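Local coordinates for protein phosphohistidine phosphatase SixA (Escherichia coli, PDB 1UJC) that removes phosphate from phosphohistidine, acting on the HPt domain of the ArcB sensor in the multistep His-Asp phosphorelay, at residues E78-S89 with S107-E118. Residues are numbered along the deposited sequence; the frame is centred on the assembly and turned at random.
With WO4 (tungstate(VI)ion), chain C.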
loop_
_atom_site.group_PDB
_atom_site.type_symbol
_atom_site.label_atom_id
_atom_site.label_comp_id
_atom_site.label_asym_id
_atom_site.label_seq_id
_atom_site.Cartn_x
_atom_site.Cartn_y
_atom_site.Cartn_z
ATOM N N GLU A 78 -0.650 -11.804 5.463
ATOM C CA GLU A 78 0.739 -11.691 5.027
ATOM C C GLU A 78 1.183 -10.259 4.758
ATOM O O GLU A 78 2.292 -10.038 4.284
ATOM C CB GLU A 78 0.980 -12.552 3.784
ATOM C CG GLU A 78 0.751 -14.034 4.017
ATOM C CD GLU A 78 1.650 -14.607 5.105
ATOM O OE1 GLU A 78 1.407 -15.765 5.515
ATOM O OE2 GLU A 78 2.595 -13.914 5.549
ATOM N N LEU A 79 0.317 -9.295 5.065
ATOM C CA LEU A 79 0.637 -7.882 4.872
ATOM C C LEU A 79 1.094 -7.230 6.173
ATOM O O LEU A 79 1.393 -6.036 6.214
ATOM C CB LEU A 79 -0.569 -7.128 4.297
ATOM C CG LEU A 79 -0.831 -7.405 2.815
ATOM C CD1 LEU A 79 -2.077 -6.673 2.339
ATOM C CD2 LEU A 79 0.384 -6.969 2.013
ATOM N N THR A 80 1.138 -8.019 7.241
ATOM C CA THR A 80 1.591 -7.520 8.534
ATOM C C THR A 80 3.091 -7.263 8.390
ATOM O O THR A 80 3.707 -7.709 7.426
ATOM C CB THR A 80 1.362 -8.559 9.652
ATOM O OG1 THR A 80 1.995 -9.794 9.297
ATOM C CG2 THR A 80 -0.123 -8.791 9.871
ATOM N N PRO A 81 3.693 -6.537 9.341
ATOM C CA PRO A 81 5.126 -6.240 9.283
ATOM C C PRO A 81 6.020 -7.435 8.942
ATOM O O PRO A 81 6.976 -7.297 8.180
ATOM C CB PRO A 81 5.409 -5.683 10.673
ATOM C CG PRO A 81 4.154 -4.928 10.966
ATOM C CD PRO A 81 3.077 -5.896 10.518
ATOM N N CYS A 82 5.698 -8.602 9.499
ATOM C CA CYS A 82 6.485 -9.823 9.282
ATOM C C CYS A 82 5.948 -10.714 8.163
ATOM O O CYS A 82 6.364 -11.867 8.021
ATOM C CB CYS A 82 6.534 -10.639 10.574
ATOM S SG CYS A 82 7.124 -9.722 12.003
ATOM N N GLY A 83 5.027 -10.172 7.378
ATOM C CA GLY A 83 4.429 -10.922 6.291
ATOM C C GLY A 83 5.416 -11.545 5.326
ATOM O O GLY A 83 6.530 -11.058 5.143
ATOM N N ASP A 84 4.987 -12.635 4.702
ATOM C CA ASP A 84 5.811 -13.357 3.744
ATOM C C ASP A 84 5.700 -12.681 2.377
ATOM O O ASP A 84 4.692 -12.831 1.681
ATOM C CB ASP A 84 5.335 -14.805 3.663
ATOM C CG ASP A 84 6.244 -15.664 2.824
ATOM O OD1 ASP A 84 6.729 -16.690 3.341
ATOM O OD2 ASP A 84 6.476 -15.316 1.651
ATOM N N VAL A 85 6.732 -11.931 2.001
ATOM C CA VAL A 85 6.727 -11.212 0.733
ATOM C C VAL A 85 6.509 -12.143 -0.456
ATOM O O VAL A 85 6.015 -11.725 -1.503
ATOM C CB VAL A 85 8.044 -10.421 0.529
ATOM C CG1 VAL A 85 9.174 -11.363 0.129
ATOM C CG2 VAL A 85 7.844 -9.343 -0.518
ATOM N N GLY A 86 6.873 -13.409 -0.289
ATOM C CA GLY A 86 6.696 -14.365 -1.366
ATOM C C GLY A 86 5.229 -14.618 -1.649
ATOM O O GLY A 86 4.811 -14.655 -2.807
ATOM N N LEU A 87 4.450 -14.793 -0.586
ATOM C CA LEU A 87 3.023 -15.048 -0.716
ATOM C C LEU A 87 2.295 -13.800 -1.210
ATOM O O LEU A 87 1.321 -13.895 -1.948
ATOM C CB LEU A 87 2.443 -15.508 0.626
ATOM C CG LEU A 87 2.924 -16.860 1.169
ATOM C CD1 LEU A 87 2.319 -17.108 2.549
ATOM C CD2 LEU A 87 2.532 -17.976 0.209
ATOM N N VAL A 88 2.766 -12.627 -0.800
ATOM C CA VAL A 88 2.146 -11.390 -1.252
ATOM C C VAL A 88 2.379 -11.296 -2.759
ATOM O O VAL A 88 1.469 -10.996 -3.531
ATOM C CB VAL A 88 2.770 -10.159 -0.561
ATOM C CG1 VAL A 88 2.133 -8.891 -1.101
ATOM C CG2 VAL A 88 2.570 -10.255 0.948
ATOM N N SER A 89 3.615 -11.566 -3.161
ATOM C CA SER A 89 4.009 -11.544 -4.565
ATOM C C SER A 89 3.139 -12.492 -5.396
ATOM O O SER A 89 2.653 -12.129 -6.473
ATOM C CB SER A 89 5.478 -11.956 -4.679
ATOM O OG SER A 89 5.827 -12.254 -6.014
ATOM N N SER A 107 0.330 -1.414 3.720
ATOM C CA SER A 107 1.064 -2.263 4.648
ATOM C C SER A 107 2.003 -1.529 5.601
ATOM O O SER A 107 1.734 -0.402 6.014
ATOM C CB SER A 107 1.848 -3.305 3.846
ATOM O OG SER A 107 2.389 -4.313 4.677
ATOM N N HIS A 108 3.110 -2.185 5.950
ATOM C CA HIS A 108 4.072 -1.611 6.877
ATOM C C HIS A 108 5.513 -1.886 6.481
ATOM O O HIS A 108 5.791 -2.651 5.551
ATOM C CB HIS A 108 3.905 -2.200 8.286
ATOM C CG HIS A 108 2.493 -2.501 8.677
ATOM N ND1 HIS A 108 1.899 -1.942 9.788
ATOM C CD2 HIS A 108 1.577 -3.344 8.145
ATOM C CE1 HIS A 108 0.678 -2.428 9.922
ATOM N NE2 HIS A 108 0.458 -3.281 8.938
ATOM N N LEU A 109 6.423 -1.238 7.204
ATOM C CA LEU A 109 7.848 -1.468 7.021
ATOM C C LEU A 109 7.991 -2.747 7.838
ATOM O O LEU A 109 7.261 -2.944 8.807
ATOM C CB LEU A 109 8.688 -0.381 7.694
ATOM C CG LEU A 109 8.654 1.082 7.256
ATOM C CD1 LEU A 109 9.493 1.894 8.236
ATOM C CD2 LEU A 109 9.184 1.224 5.848
ATOM N N PRO A 110 8.932 -3.624 7.476
ATOM C CA PRO A 110 9.859 -3.485 6.355
ATOM C C PRO A 110 9.300 -4.137 5.093
ATOM O O PRO A 110 9.912 -4.064 4.022
ATOM C CB PRO A 110 11.093 -4.204 6.868
ATOM C CG PRO A 110 10.481 -5.386 7.560
ATOM C CD PRO A 110 9.293 -4.786 8.309
ATOM N N LEU A 111 8.133 -4.762 5.232
ATOM C CA LEU A 111 7.486 -5.456 4.122
ATOM C C LEU A 111 7.343 -4.649 2.831
ATOM O O LEU A 111 7.660 -5.145 1.754
ATOM C CB LEU A 111 6.110 -5.973 4.557
ATOM C CG LEU A 111 5.259 -6.685 3.496
ATOM C CD1 LEU A 111 6.110 -7.628 2.674
ATOM C CD2 LEU A 111 4.129 -7.434 4.185
ATOM N N VAL A 112 6.877 -3.409 2.936
ATOM C CA VAL A 112 6.683 -2.578 1.750
ATOM C C VAL A 112 7.954 -2.423 0.926
ATOM O O VAL A 112 7.913 -2.478 -0.303
ATOM C CB VAL A 112 6.126 -1.185 2.125
ATOM C CG1 VAL A 112 4.730 -1.333 2.710
ATOM C CG2 VAL A 112 7.049 -0.499 3.118
ATOM N N GLY A 113 9.083 -2.238 1.603
ATOM C CA GLY A 113 10.344 -2.098 0.897
ATOM C C GLY A 113 10.733 -3.382 0.183
ATOM O O GLY A 113 11.066 -3.363 -1.009
ATOM N N TYR A 114 10.686 -4.500 0.909
ATOM C CA TYR A 114 11.038 -5.803 0.350
ATOM C C TYR A 114 10.088 -6.215 -0.769
ATOM O O TYR A 114 10.495 -6.873 -1.728
ATOM C CB TYR A 114 11.013 -6.892 1.430
ATOM C CG TYR A 114 11.912 -6.635 2.613
ATOM C CD1 TYR A 114 13.241 -6.249 2.439
ATOM C CD2 TYR A 114 11.438 -6.797 3.914
ATOM C CE1 TYR A 114 14.075 -6.028 3.536
ATOM C CE2 TYR A 114 12.263 -6.582 5.013
ATOM C CZ TYR A 114 13.580 -6.199 4.818
ATOM O OH TYR A 114 14.398 -6.015 5.915
ATOM N N LEU A 115 8.821 -5.835 -0.637
ATOM C CA LEU A 115 7.824 -6.172 -1.644
ATOM C C LEU A 115 8.202 -5.604 -3.005
ATOM O O LEU A 115 8.116 -6.303 -4.016
ATOM C CB LEU A 115 6.444 -5.650 -1.230
ATOM C CG LEU A 115 5.284 -6.003 -2.165
ATOM C CD1 LEU A 115 5.206 -7.511 -2.363
ATOM C CD2 LEU A 115 3.989 -5.484 -1.573
ATOM N N VAL A 116 8.610 -4.335 -3.037
ATOM C CA VAL A 116 9.010 -3.710 -4.292
ATOM C C VAL A 116 10.188 -4.455 -4.918
ATOM O O VAL A 116 10.189 -4.723 -6.118
ATOM C CB VAL A 116 9.418 -2.231 -4.093
ATOM C CG1 VAL A 116 9.986 -1.665 -5.393
ATOM C CG2 VAL A 116 8.215 -1.414 -3.660
ATOM N N ALA A 117 11.189 -4.782 -4.105
ATOM C CA ALA A 117 12.371 -5.495 -4.596
ATOM C C ALA A 117 11.977 -6.874 -5.109
ATOM O O ALA A 117 12.379 -7.278 -6.199
ATOM C CB ALA A 117 13.409 -5.627 -3.486
ATOM N N GLU A 118 11.188 -7.588 -4.311
ATOM C CA GLU A 118 10.714 -8.921 -4.670
ATOM C C GLU A 118 9.980 -8.900 -6.010
ATOM O O GLU A 118 10.152 -9.795 -6.833
ATOM C CB GLU A 118 9.783 -9.448 -3.576
ATOM C CG GLU A 118 9.011 -10.720 -3.911
ATOM C CD GLU A 118 9.895 -11.941 -4.031
ATOM O OE1 GLU A 118 11.022 -11.917 -3.494
ATOM O OE2 GLU A 118 9.453 -12.937 -4.648
HETATM W W WO4 C . 5.104 0.791 10.735
HETATM O O1 WO4 C . 5.402 0.904 9.032
HETATM O O2 WO4 C . 3.805 -0.317 11.034
HETATM O O3 WO4 C . 4.859 2.353 11.433
HETATM O O4 WO4 C . 6.508 0.124 11.494
#
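With CG beside the backbone N and chi1 at -35°, the His108 ring is set under Pro81, while Val85 turns CG2 anti to its own N and into helix 111-118. Pro81 CD lies over the centre of the imidazole, 3.9 Å from the centroid of the His108 ring, a CH-pi contact that covers one face. In the ring plane, His108 ND1 donates to tungstate O2 (2.8 Å), and NE2 is held by Ser51, so both nitrogens help fix the ring's rotation. A leucine in place of His108 would probably leave the oxyanion without this donor and Ser51 without its mate. Leu109 N adds a nearly straight bond to tungstate O1 (171°), and Arg7 and Arg55 also bind the anion, consistent with a phosphate pocket of the histidine phosphatase superfamily. Next to it, Ser107 OG donates to Leu79 O at 2.5 Å. Farther along, Val85 is a knob in the hole formed by Leu111, Tyr114, Leu115 and Glu118, its CG2 only 3.4 Å from Leu115 CA; Val88 CG1 meets Leu115 CD1 crosswise. The axes of helix segments 85-89 and 111-118 cross at -57°, with Leu115 also resting on Ile5 of strand 2-7, while Ser107 ends strand 102-107 beside it.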